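Extracellular solute-binding protein family 5 (Brucella melitensis, PDB 4ONY) probably binds peptides or related solutes in the periplasm and delivers them to an ABC transporter for import across the inner membrane. Local coordinates at residues Q475-T479 with F480-M484; V25-P28 with A29-H33; P280-W283 with E284-D288; V383-D386 with V387-T391. All blocks are in the same frame, centred on the assembly; numbering follows the deposited sequence. Where two conformers were deposited one is given.

Contact 1: residues Q475-T479 with F480-M484; sequences QRLQT and FDYDM
Arg476 reaches across the end of its helix to hold the backbone of Asp481, five residues on. Its CB already lies 3.7 Å from Asp481 O, and Arg476 CG stays near both oxygens, equally far from Asp481 O and OD2. A bend at chi3 (62°) turns the guanidinium until its NE edge faces Asp481 O, which lies in its plane. NE donates to it at 2.9 Å, nearly in line with the carbonyl, and NH2 donates to the same oxygen at 3.1 Å with a more tilted approach. The grip is side-on, two nitrogens on one atom, which arginine's forked head suits well. The Asp481 carboxylate adds only a long salt bridge, Arg476 NE to Asp481 OD2 at 3.8 Å, with no N-H aimed at it; its OD1 is held by Arg319.

The backbone closes the helix as a Schellman motif. Phe480 takes the positive phi (59°), unusual for a residue with a side chain. Its N bonds to Leu477 O, and Asp481 N bonds to Arg476 O at 2.8 Å. Asp481 is then the centre of an inverse gamma turn. Beside the turn, Leu477 CD2 meets Tyr482 CE2 at 3.8 Å, an apolar touch between two buried side chains, while the Tyr482 hydroxyl bonds to Phe516 O.

The capped helix, 470-478, leads through a short loop into strand 484-489 of the mixed six-stranded sheet. NH2 of Arg476 also forms a salt bridge with Glu437 on the adjoining strand 435-440, and Met484 packs between that strand and strand 310-315.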
loop_
_atom_site.group_PDB
_atom_site.type_symbol
_atom_site.label_atom_id
_atom_site.label_comp_id
_atom_site.label_asym_id
_atom_site.label_seq_id
_atom_site.Cartn_x
_atom_site.Cartn_y
_atom_site.Cartn_z
ATOM N N GLN A 475 1.796 -15.983 16.965
ATOM C CA GLN A 475 2.548 -17.243 17.211
ATOM C C GLN A 475 2.077 -18.348 16.237
ATOM O O GLN A 475 2.895 -19.084 15.666
ATOM C CB GLN A 475 2.413 -17.733 18.684
ATOM C CG GLN A 475 3.207 -16.938 19.711
ATOM C CD GLN A 475 2.938 -17.396 21.163
ATOM O OE1 GLN A 475 1.986 -18.110 21.448
ATOM N NE2 GLN A 475 3.748 -16.937 22.066
ATOM N N ARG A 476 0.776 -18.456 16.036
ATOM C CA ARG A 476 0.208 -19.457 15.094
ATOM C C ARG A 476 0.446 -19.117 13.607
ATOM O O ARG A 476 0.635 -20.024 12.778
ATOM C CB ARG A 476 -1.274 -19.687 15.450
ATOM C CG ARG A 476 -1.392 -20.467 16.779
ATOM C CD ARG A 476 -2.807 -20.763 17.231
ATOM N NE ARG A 476 -3.492 -21.602 16.250
ATOM C CZ ARG A 476 -4.760 -22.026 16.365
ATOM N NH1 ARG A 476 -5.505 -21.627 17.399
ATOM N NH2 ARG A 476 -5.317 -22.789 15.400
ATOM N N LEU A 477 0.424 -17.831 13.269
ATOM C CA LEU A 477 0.757 -17.404 11.918
ATOM C C LEU A 477 2.180 -17.837 11.563
ATOM O O LEU A 477 2.465 -18.328 10.473
ATOM C CB LEU A 477 0.685 -15.878 11.797
ATOM C CG LEU A 477 -0.673 -15.242 11.506
ATOM C CD1 LEU A 477 -0.532 -13.760 11.121
ATOM C CD2 LEU A 477 -1.393 -16.010 10.433
ATOM N N GLN A 478 3.069 -17.654 12.509
ATOM C CA GLN A 478 4.471 -17.938 12.299
ATOM C C GLN A 478 4.737 -19.370 11.826
ATOM O O GLN A 478 5.638 -19.590 11.005
ATOM C CB GLN A 478 5.225 -17.637 13.617
ATOM C CG GLN A 478 6.678 -18.042 13.618
ATOM C CD GLN A 478 7.578 -16.989 13.024
ATOM O OE1 GLN A 478 7.146 -15.916 12.585
ATOM N NE2 GLN A 478 8.862 -17.298 13.024
ATOM N N THR A 479 3.980 -20.323 12.362
ATOM C CA THR A 479 4.167 -21.745 12.107
ATOM C C THR A 479 3.093 -22.269 11.151
ATOM O O THR A 479 3.022 -23.451 10.928
ATOM C CB THR A 479 4.043 -22.572 13.425
ATOM O OG1 THR A 479 2.787 -22.309 14.021
ATOM C CG2 THR A 479 5.162 -22.179 14.469
ATOM N N PHE A 480 2.243 -21.394 10.635
ATOM C CA PHE A 480 1.143 -21.778 9.755
ATOM C C PHE A 480 0.205 -22.769 10.460
ATOM O O PHE A 480 -0.308 -23.680 9.827
ATOM C CB PHE A 480 1.693 -22.332 8.440
ATOM C CG PHE A 480 2.681 -21.396 7.782
ATOM C CD1 PHE A 480 2.306 -20.107 7.438
ATOM C CD2 PHE A 480 4.009 -21.785 7.557
ATOM C CE1 PHE A 480 3.220 -19.215 6.883
ATOM C CE2 PHE A 480 4.930 -20.909 6.973
ATOM C CZ PHE A 480 4.536 -19.617 6.646
ATOM N N ASP A 481 -0.038 -22.538 11.766
ATOM C CA ASP A 481 -0.876 -23.438 12.580
ATOM C C ASP A 481 -2.382 -23.028 12.555
ATOM O O ASP A 481 -2.871 -22.436 13.500
ATOM C CB ASP A 481 -0.337 -23.533 14.004
ATOM C CG ASP A 481 -1.134 -24.489 14.847
ATOM O OD1 ASP A 481 -1.952 -25.266 14.285
ATOM O OD2 ASP A 481 -0.941 -24.449 16.059
ATOM N N TYR A 482 -3.047 -23.250 11.423
ATOM C CA TYR A 482 -4.450 -22.904 11.233
ATOM C C TYR A 482 -4.991 -23.628 9.970
ATOM O O TYR A 482 -4.211 -24.022 9.097
ATOM C CB TYR A 482 -4.644 -21.378 11.086
ATOM C CG TYR A 482 -3.736 -20.779 10.029
ATOM C CD1 TYR A 482 -4.084 -20.804 8.686
ATOM C CD2 TYR A 482 -2.517 -20.203 10.384
ATOM C CE1 TYR A 482 -3.237 -20.280 7.714
ATOM C CE2 TYR A 482 -1.671 -19.688 9.426
ATOM C CZ TYR A 482 -2.036 -19.732 8.084
ATOM O OH TYR A 482 -1.168 -19.250 7.154
ATOM N N ASP A 483 -6.310 -23.773 9.897
ATOM C CA ASP A 483 -6.997 -24.233 8.708
ATOM C C ASP A 483 -7.265 -23.027 7.810
ATOM O O ASP A 483 -6.885 -23.013 6.635
ATOM C CB ASP A 483 -8.333 -24.915 9.058
ATOM C CG ASP A 483 -8.150 -26.210 9.820
ATOM O OD1 ASP A 483 -7.082 -26.851 9.652
ATOM O OD2 ASP A 483 -9.064 -26.575 10.584
ATOM N N MET A 484 -7.927 -22.026 8.374
ATOM C CA MET A 484 -8.350 -20.839 7.633
ATOM C C MET A 484 -8.228 -19.619 8.545
ATOM O O MET A 484 -8.457 -19.743 9.805
ATOM C CB MET A 484 -9.801 -21.014 7.170
ATOM C CG MET A 484 -10.365 -19.810 6.425
ATOM S SD MET A 484 -12.028 -20.045 5.754
ATOM C CE MET A 484 -11.690 -21.107 4.357
#

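Contact 2: residues V25-P28 with A29-H33; sequences VALP and ADYTH
Leu27 lays its CD1 methyl over one face of the Tyr31 ring, a CH-pi contact with Leu27 CD1 4.1 Å from the ring centroid and only 17° from the ring normal. The methyl is displaced a little toward the rim, closest to Tyr31 CD2 at 3.9 Å. At the edge of the same ring sits Pro28 O, in the ring plane and 3.1 Å from Tyr31 CD1. The pi face of one aromatic group thus takes a methyl C-H, while its slightly positive C-H edge suits the carbonyl oxygen.

What puts the ring there is the type I turn from Pro28 to Tyr31, closed by Tyr31 N donating to Pro28 O at 3.2 Å from above the carbonyl plane. With chi1 at 68°, the ring is swung between its own N and carbonyl carbon, back over the turn and against Leu27. On the outer side, Asp30 brings OD1 to 3.6 Å from Pro28 CG, a van der Waals touch at an exposed corner. Farther out, Tyr99 meets the Tyr31 ring edge-to-face and its hydroxyl bonds to Leu27 N, while the hydroxyl of Tyr17 bonds to Leu27 O.

Apart from the turn bond, then, the side chains here cohere through dispersion and weak C-H contacts. The stronger polar links run from the Leu27 backbone to the tyrosines around it, fixing this surface loop between strands 18-20 and 46-52.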
loop_
_atom_site.group_PDB
_atom_site.type_symbol
_atom_site.label_atom_id
_atom_site.label_comp_id
_atom_site.label_asym_id
_atom_site.label_seq_id
_atom_site.Cartn_x
_atom_site.Cartn_y
_atom_site.Cartn_z
ATOM N N VAL A 25 7.177 8.013 -18.882
ATOM C CA VAL A 25 7.263 9.334 -18.256
ATOM C C VAL A 25 6.172 10.204 -18.840
ATOM O O VAL A 25 6.236 10.623 -19.980
ATOM C CB VAL A 25 8.638 9.956 -18.494
ATOM C CG1 VAL A 25 8.719 11.387 -17.911
ATOM C CG2 VAL A 25 9.720 9.086 -17.828
ATOM N N ALA A 26 5.167 10.503 -18.030
ATOM C CA ALA A 26 4.017 11.239 -18.499
ATOM C C ALA A 26 4.305 12.719 -18.787
ATOM O O ALA A 26 3.693 13.290 -19.668
ATOM C CB ALA A 26 2.866 11.113 -17.475
ATOM N N LEU A 27 5.209 13.351 -18.035
ATOM C CA LEU A 27 5.377 14.811 -18.156
ATOM C C LEU A 27 6.561 15.128 -19.023
ATOM O O LEU A 27 7.585 14.503 -18.889
ATOM C CB LEU A 27 5.580 15.416 -16.773
ATOM C CG LEU A 27 4.498 15.159 -15.721
ATOM C CD1 LEU A 27 4.810 15.870 -14.386
ATOM C CD2 LEU A 27 3.137 15.611 -16.234
ATOM N N PRO A 28 6.449 16.135 -19.893
ATOM C CA PRO A 28 7.582 16.590 -20.647
ATOM C C PRO A 28 8.469 17.462 -19.790
ATOM O O PRO A 28 8.072 17.830 -18.677
ATOM C CB PRO A 28 6.947 17.387 -21.783
ATOM C CG PRO A 28 5.726 17.954 -21.153
ATOM C CD PRO A 28 5.278 16.996 -20.098
ATOM N N ALA A 29 9.690 17.730 -20.260
ATOM C CA ALA A 29 10.694 18.379 -19.426
ATOM C C ALA A 29 10.274 19.765 -18.979
ATOM O O ALA A 29 10.760 20.233 -17.952
ATOM C CB ALA A 29 12.020 18.481 -20.162
ATOM N N ASP A 30 9.415 20.441 -19.770
ATOM C CA ASP A 30 9.022 21.835 -19.490
ATOM C C ASP A 30 7.688 21.922 -18.706
ATOM O O ASP A 30 7.067 22.959 -18.691
ATOM C CB ASP A 30 8.996 22.700 -20.774
ATOM C CG ASP A 30 8.025 22.145 -21.897
ATOM O OD1 ASP A 30 7.585 20.989 -21.789
ATOM O OD2 ASP A 30 7.734 22.851 -22.914
ATOM N N TYR A 31 7.244 20.835 -18.062
ATOM C CA TYR A 31 6.004 20.909 -17.289
ATOM C C TYR A 31 6.125 22.065 -16.262
ATOM O O TYR A 31 7.209 22.307 -15.686
ATOM C CB TYR A 31 5.711 19.569 -16.544
ATOM C CG TYR A 31 6.674 19.222 -15.413
ATOM C CD1 TYR A 31 7.908 18.592 -15.662
ATOM C CD2 TYR A 31 6.344 19.454 -14.083
ATOM C CE1 TYR A 31 8.767 18.227 -14.627
ATOM C CE2 TYR A 31 7.228 19.098 -13.041
ATOM C CZ TYR A 31 8.446 18.504 -13.325
ATOM O OH TYR A 31 9.346 18.121 -12.326
ATOM N N THR A 32 5.015 22.728 -15.980
ATOM C CA THR A 32 5.060 23.819 -14.970
ATOM C C THR A 32 4.619 23.397 -13.575
ATOM O O THR A 32 4.843 24.112 -12.609
ATOM C CB THR A 32 4.216 24.980 -15.430
ATOM O OG1 THR A 32 2.877 24.523 -15.628
ATOM C CG2 THR A 32 4.822 25.559 -16.761
ATOM N N HIS A 33 3.950 22.254 -13.476
ATOM C CA HIS A 33 3.542 21.721 -12.193
ATOM C C HIS A 33 3.082 20.264 -12.406
ATOM O O HIS A 33 2.825 19.886 -13.545
ATOM C CB HIS A 33 2.428 22.559 -11.575
ATOM C CG HIS A 33 1.146 22.535 -12.332
ATOM N ND1 HIS A 33 -0.048 22.124 -11.762
ATOM C CD2 HIS A 33 0.848 22.887 -13.608
ATOM C CE1 HIS A 33 -1.019 22.217 -12.659
ATOM N NE2 HIS A 33 -0.498 22.655 -13.791
#

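Contact 3: residues P280-W283 with E284-D288; sequences PIRW and EKLYD
The six-membered ring of Trp283 turns its edge toward one face of Tyr287, an edge-to-face (T-shaped) pair with planes 65° apart and centroids separated by 5.1 Å. Trp283 CE3 makes the nearest approach, 3.8 Å from Tyr287 CE1, and CZ3 rides above the tyrosine toward its rim. At the edge of the tyrosine ring, near its plane, lies Arg282 O, 3.3 Å from Tyr287 CD1. Trp283 has its CG anti to the backbone N (chi1 -170°), whereas in Tyr287 it is the carbonyl carbon that CG opposes; the two rings consequently converge from successive turns. Around them, Trp567 stacks on Trp283 and Phe264 meets Tyr287 edge-to-face.

On another side of the helix, Arg282 CG lies 4.0 Å from Leu286 CD1, the chains crossing at about a right angle. At the far end of the side chain, the Arg282 guanidinium is engaged by Glu277 and Glu260. Bonds from i+4 to i run through the helix, the last from Leu286 N, just past its end, to Arg282 O at 2.9 Å. Beyond it a water takes over, accepting from Tyr287 N at 2.8 Å and donating to Trp283 O at 3.1 Å.

Large aromatics suit this buried side, where they pack against strands 274-277, 297-302 and 566-571. Since Glu277 binds both the Tyr287 hydroxyl and Arg282, and Lys299 makes a cation-pi contact with Trp283, the aromatic pair has charged groups around it, which probably balance one another.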
loop_
_atom_site.group_PDB
_atom_site.type_symbol
_atom_site.label_atom_id
_atom_site.label_comp_id
_atom_site.label_asym_id
_atom_site.label_seq_id
_atom_site.Cartn_x
_atom_site.Cartn_y
_atom_site.Cartn_z
ATOM N N PRO A 280 -17.611 2.021 7.271
ATOM C CA PRO A 280 -18.786 2.244 6.471
ATOM C C PRO A 280 -20.042 2.515 7.266
ATOM O O PRO A 280 -20.936 3.223 6.770
ATOM C CB PRO A 280 -18.959 0.940 5.686
ATOM C CG PRO A 280 -18.200 -0.071 6.430
ATOM C CD PRO A 280 -17.137 0.636 7.199
ATOM N N ILE A 281 -20.136 1.954 8.457
ATOM C CA ILE A 281 -21.284 2.177 9.322
ATOM C C ILE A 281 -21.250 3.639 9.803
ATOM O O ILE A 281 -22.285 4.346 9.757
ATOM C CB ILE A 281 -21.293 1.199 10.524
ATOM C CG1 ILE A 281 -21.395 -0.251 10.034
ATOM C CG2 ILE A 281 -22.440 1.487 11.479
ATOM C CD1 ILE A 281 -22.602 -0.514 9.155
ATOM N N ARG A 282 -20.086 4.102 10.231
ATOM C CA ARG A 282 -19.949 5.502 10.675
ATOM C C ARG A 282 -20.272 6.474 9.541
ATOM O O ARG A 282 -21.022 7.422 9.717
ATOM C CB ARG A 282 -18.541 5.787 11.237
ATOM C CG ARG A 282 -18.372 7.179 11.850
ATOM C CD ARG A 282 -17.197 7.256 12.847
ATOM N NE ARG A 282 -15.995 6.897 12.127
ATOM C CZ ARG A 282 -14.961 6.247 12.632
ATOM N NH1 ARG A 282 -14.910 5.931 13.910
ATOM N NH2 ARG A 282 -13.972 5.948 11.841
ATOM N N TRP A 283 -19.712 6.229 8.364
ATOM C CA TRP A 283 -19.975 7.094 7.210
ATOM C C TRP A 283 -21.486 7.175 6.911
ATOM O O TRP A 283 -22.009 8.221 6.651
ATOM C CB TRP A 283 -19.253 6.540 6.003
ATOM C CG TRP A 283 -19.228 7.454 4.742
ATOM C CD1 TRP A 283 -19.871 7.208 3.557
ATOM C CD2 TRP A 283 -18.511 8.676 4.556
ATOM N NE1 TRP A 283 -19.585 8.181 2.654
ATOM C CE2 TRP A 283 -18.752 9.103 3.229
ATOM C CE3 TRP A 283 -17.680 9.439 5.354
ATOM C CZ2 TRP A 283 -18.171 10.265 2.688
ATOM C CZ3 TRP A 283 -17.097 10.604 4.812
ATOM C CH2 TRP A 283 -17.343 10.992 3.489
ATOM N N GLU A 284 -22.167 6.042 6.986
ATOM C CA GLU A 284 -23.570 5.947 6.636
ATOM C C GLU A 284 -24.460 6.562 7.699
ATOM O O GLU A 284 -25.412 7.195 7.361
ATOM C CB GLU A 284 -23.942 4.480 6.458
ATOM C CG GLU A 284 -25.420 4.163 6.406
ATOM C CD GLU A 284 -26.010 4.547 5.064
ATOM O OE1 GLU A 284 -25.198 4.664 4.112
ATOM O OE2 GLU A 284 -27.262 4.710 4.980
ATOM N N LYS A 285 -24.117 6.391 8.969
ATOM C CA LYS A 285 -25.010 6.709 10.088
ATOM C C LYS A 285 -24.690 7.991 10.852
ATOM O O LYS A 285 -25.602 8.638 11.365
ATOM C CB LYS A 285 -24.919 5.584 11.134
ATOM C CG LYS A 285 -25.435 4.260 10.635
ATOM C CD LYS A 285 -26.920 4.322 10.366
ATOM C CE LYS A 285 -27.517 2.928 10.256
ATOM N NZ LYS A 285 -29.003 2.995 10.160
ATOM N N LEU A 286 -23.397 8.289 11.037
ATOM C CA LEU A 286 -23.005 9.246 12.069
ATOM C C LEU A 286 -22.623 10.611 11.583
ATOM O O LEU A 286 -22.133 11.427 12.373
ATOM C CB LEU A 286 -21.909 8.655 12.990
ATOM C CG LEU A 286 -22.299 7.363 13.732
ATOM C CD1 LEU A 286 -21.191 6.850 14.656
ATOM C CD2 LEU A 286 -23.580 7.540 14.518
ATOM N N TYR A 287 -22.879 10.914 10.310
ATOM C CA TYR A 287 -22.622 12.244 9.799
ATOM C C TYR A 287 -23.939 13.009 9.660
ATOM O O TYR A 287 -24.121 13.801 8.747
ATOM C CB TYR A 287 -21.851 12.182 8.468
ATOM C CG TYR A 287 -20.398 11.760 8.606
ATOM C CD1 TYR A 287 -20.058 10.446 8.818
ATOM C CD2 TYR A 287 -19.357 12.689 8.532
ATOM C CE1 TYR A 287 -18.729 10.070 8.959
ATOM C CE2 TYR A 287 -18.032 12.308 8.667
ATOM C CZ TYR A 287 -17.725 10.991 8.855
ATOM O OH TYR A 287 -16.411 10.573 8.995
ATOM N N ASP A 288 -24.848 12.737 10.582
ATOM C CA ASP A 288 -26.136 13.418 10.687
ATOM C C ASP A 288 -26.077 14.605 11.669
ATOM O O ASP A 288 -27.045 14.921 12.275
ATOM C CB ASP A 288 -27.235 12.414 11.146
ATOM C CG ASP A 288 -26.872 11.635 12.447
ATOM O OD1 ASP A 288 -25.708 11.666 12.910
ATOM O OD2 ASP A 288 -27.733 10.919 12.981
HETATM O O HOH W 1 -24.327 9.693 8.194
#

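Contact 4: residues V383-D386 with V387-T391; sequences VRED and VMNGT
Val383 and Met388 cross at about a right angle, the thioether chain folded over the valine so that Met388 CE rests 3.7 Å from Val383 CB. Two bends make this possible: chi2 (79°) and chi3 (82°) curl the methionine back, a shape its unbranched chain allows. Val383 CG1 also meets Val387 CG1 at 4.0 Å, so one valine touches two successive residues of the helix.

Arg384 comes to Val387 obliquely, with Arg384 NH2 3.7 Å from Val387 CG2. Its CG stands anti to the backbone N and the chain bends at chi3, which sends Arg384 NE to Asp386 OD1 at 3.0 Å in a salt bridge. That bond uses the syn lone pair of the carboxylate, with the oxygen 15° out of the guanidinium plane. NH1 has a salt bridge of its own to Asp555.

These side chains lie around the short helix 385-389, with Arg384 at its N-cap position. Arg384 O accepts from Met388 N at 2.9 Å, nearly straight on, and Glu385 O accepts from Asn389 N. Gly390 then leaves the helical range with positive phi, where the absence of a side chain removes the usual strain, and the chain turns so that Thr391 N reaches Asp386 O in the carbonyl plane at 3.0 Å. Thr391 OG1 swings back beside Asp386 CB, 3.4 Å away. Val383 and Val387 press their branched, compact side chains on helix 537-553, while Met388 lies against Arg373 and Leu376 of helix 370-376.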
loop_
_atom_site.group_PDB
_atom_site.type_symbol
_atom_site.label_atom_id
_atom_site.label_comp_id
_atom_site.label_asym_id
_atom_site.label_seq_id
_atom_site.Cartn_x
_atom_site.Cartn_y
_atom_site.Cartn_z
ATOM N N VAL A 383 -4.318 -21.917 -15.225
ATOM C CA VAL A 383 -5.352 -20.950 -15.307
ATOM C C VAL A 383 -6.629 -21.589 -15.862
ATOM O O VAL A 383 -6.595 -22.315 -16.833
ATOM C CB VAL A 383 -4.929 -19.788 -16.222
ATOM C CG1 VAL A 383 -6.072 -18.788 -16.318
ATOM C CG2 VAL A 383 -3.662 -19.157 -15.672
ATOM N N ARG A 384 -7.729 -21.341 -15.174
ATOM C CA ARG A 384 -9.017 -21.905 -15.520
ATOM C C ARG A 384 -9.491 -21.161 -16.779
ATOM O O ARG A 384 -9.212 -19.953 -16.950
ATOM C CB ARG A 384 -9.954 -21.613 -14.337
ATOM C CG ARG A 384 -11.126 -22.522 -14.141
ATOM C CD ARG A 384 -11.608 -22.542 -12.694
ATOM N NE ARG A 384 -11.999 -21.212 -12.237
ATOM C CZ ARG A 384 -11.707 -20.706 -11.042
ATOM N NH1 ARG A 384 -10.982 -21.394 -10.147
ATOM N NH2 ARG A 384 -12.106 -19.470 -10.745
ATOM N N GLU A 385 -10.177 -21.867 -17.656
ATOM C CA GLU A 385 -10.680 -21.286 -18.869
ATOM C C GLU A 385 -11.462 -19.969 -18.644
ATOM O O GLU A 385 -11.267 -18.992 -19.394
ATOM C CB GLU A 385 -11.586 -22.291 -19.630
ATOM C CG GLU A 385 -12.186 -21.673 -20.873
ATOM C CD GLU A 385 -13.041 -22.630 -21.706
ATOM O OE1 GLU A 385 -14.179 -23.004 -21.285
ATOM O OE2 GLU A 385 -12.587 -22.941 -22.818
ATOM N N ASP A 386 -12.382 -19.952 -17.681
ATOM C CA ASP A 386 -13.164 -18.703 -17.437
ATOM C C ASP A 386 -12.268 -17.531 -16.998
ATOM O O ASP A 386 -12.466 -16.388 -17.398
ATOM C CB ASP A 386 -14.382 -18.897 -16.484
ATOM C CG ASP A 386 -14.013 -19.464 -15.076
ATOM O OD1 ASP A 386 -12.825 -19.743 -14.743
ATOM O OD2 ASP A 386 -14.980 -19.630 -14.293
ATOM N N VAL A 387 -11.239 -17.834 -16.244
ATOM C CA VAL A 387 -10.303 -16.782 -15.801
ATOM C C VAL A 387 -9.449 -16.310 -16.989
ATOM O O VAL A 387 -9.147 -15.124 -17.094
ATOM C CB VAL A 387 -9.427 -17.267 -14.629
ATOM C CG1 VAL A 387 -8.358 -16.261 -14.243
ATOM C CG2 VAL A 387 -10.284 -17.570 -13.401
ATOM N N MET A 388 -9.044 -17.230 -17.844
ATOM C CA MET A 388 -8.213 -16.905 -18.986
ATOM C C MET A 388 -8.976 -16.044 -19.992
ATOM O O MET A 388 -8.381 -15.116 -20.578
ATOM C CB MET A 388 -7.729 -18.174 -19.670
ATOM C CG MET A 388 -6.773 -17.979 -20.847
ATOM S SD MET A 388 -5.119 -17.663 -20.234
ATOM C CE MET A 388 -4.620 -19.362 -19.920
ATOM N N ASN A 389 -10.271 -16.315 -20.175
ATOM C CA ASN A 389 -11.086 -15.573 -21.157
ATOM C C ASN A 389 -11.753 -14.321 -20.592
ATOM O O ASN A 389 -12.389 -13.589 -21.323
ATOM C CB ASN A 389 -12.107 -16.466 -21.930
ATOM C CG ASN A 389 -13.222 -17.056 -21.056
ATOM O OD1 ASN A 389 -13.585 -16.513 -20.031
ATOM N ND2 ASN A 389 -13.811 -18.156 -21.521
ATOM N N GLY A 390 -11.569 -14.053 -19.308
ATOM C CA GLY A 390 -12.138 -12.843 -18.701
ATOM C C GLY A 390 -13.654 -12.908 -18.465
ATOM O O GLY A 390 -14.332 -11.861 -18.426
ATOM N N THR A 391 -14.191 -14.113 -18.306
ATOM C CA THR A 391 -15.610 -14.273 -17.978
ATOM C C THR A 391 -15.846 -14.682 -16.531
ATOM O O THR A 391 -16.975 -14.748 -16.090
ATOM C CB THR A 391 -16.283 -15.333 -18.902
ATOM O OG1 THR A 391 -15.631 -16.590 -18.719
ATOM C CG2 THR A 391 -16.203 -14.884 -20.378
#

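How the contacts relate
From the N terminus, contact 2 comes first, closing a turn in the loop between strands 18-20 and 46-52. Contact 3 follows at helix 280-285, just after strand 274-277, and contact 4 at helix 385-389, which lies against helices 370-376 and 537-553. Contact 1 is last, ending helix 470-478 where the chain leaves it for strand 484-489 of the six-stranded mixed sheet. Each is local, a turn, a helix end or a short helix, so they run in series and none encloses or crosses another. Contacts 1 and 4 come nearest, about 15 Å between nearest atoms; contacts 1 and 2 lie on opposite sides of the chain's centre, about 49 Å between centres.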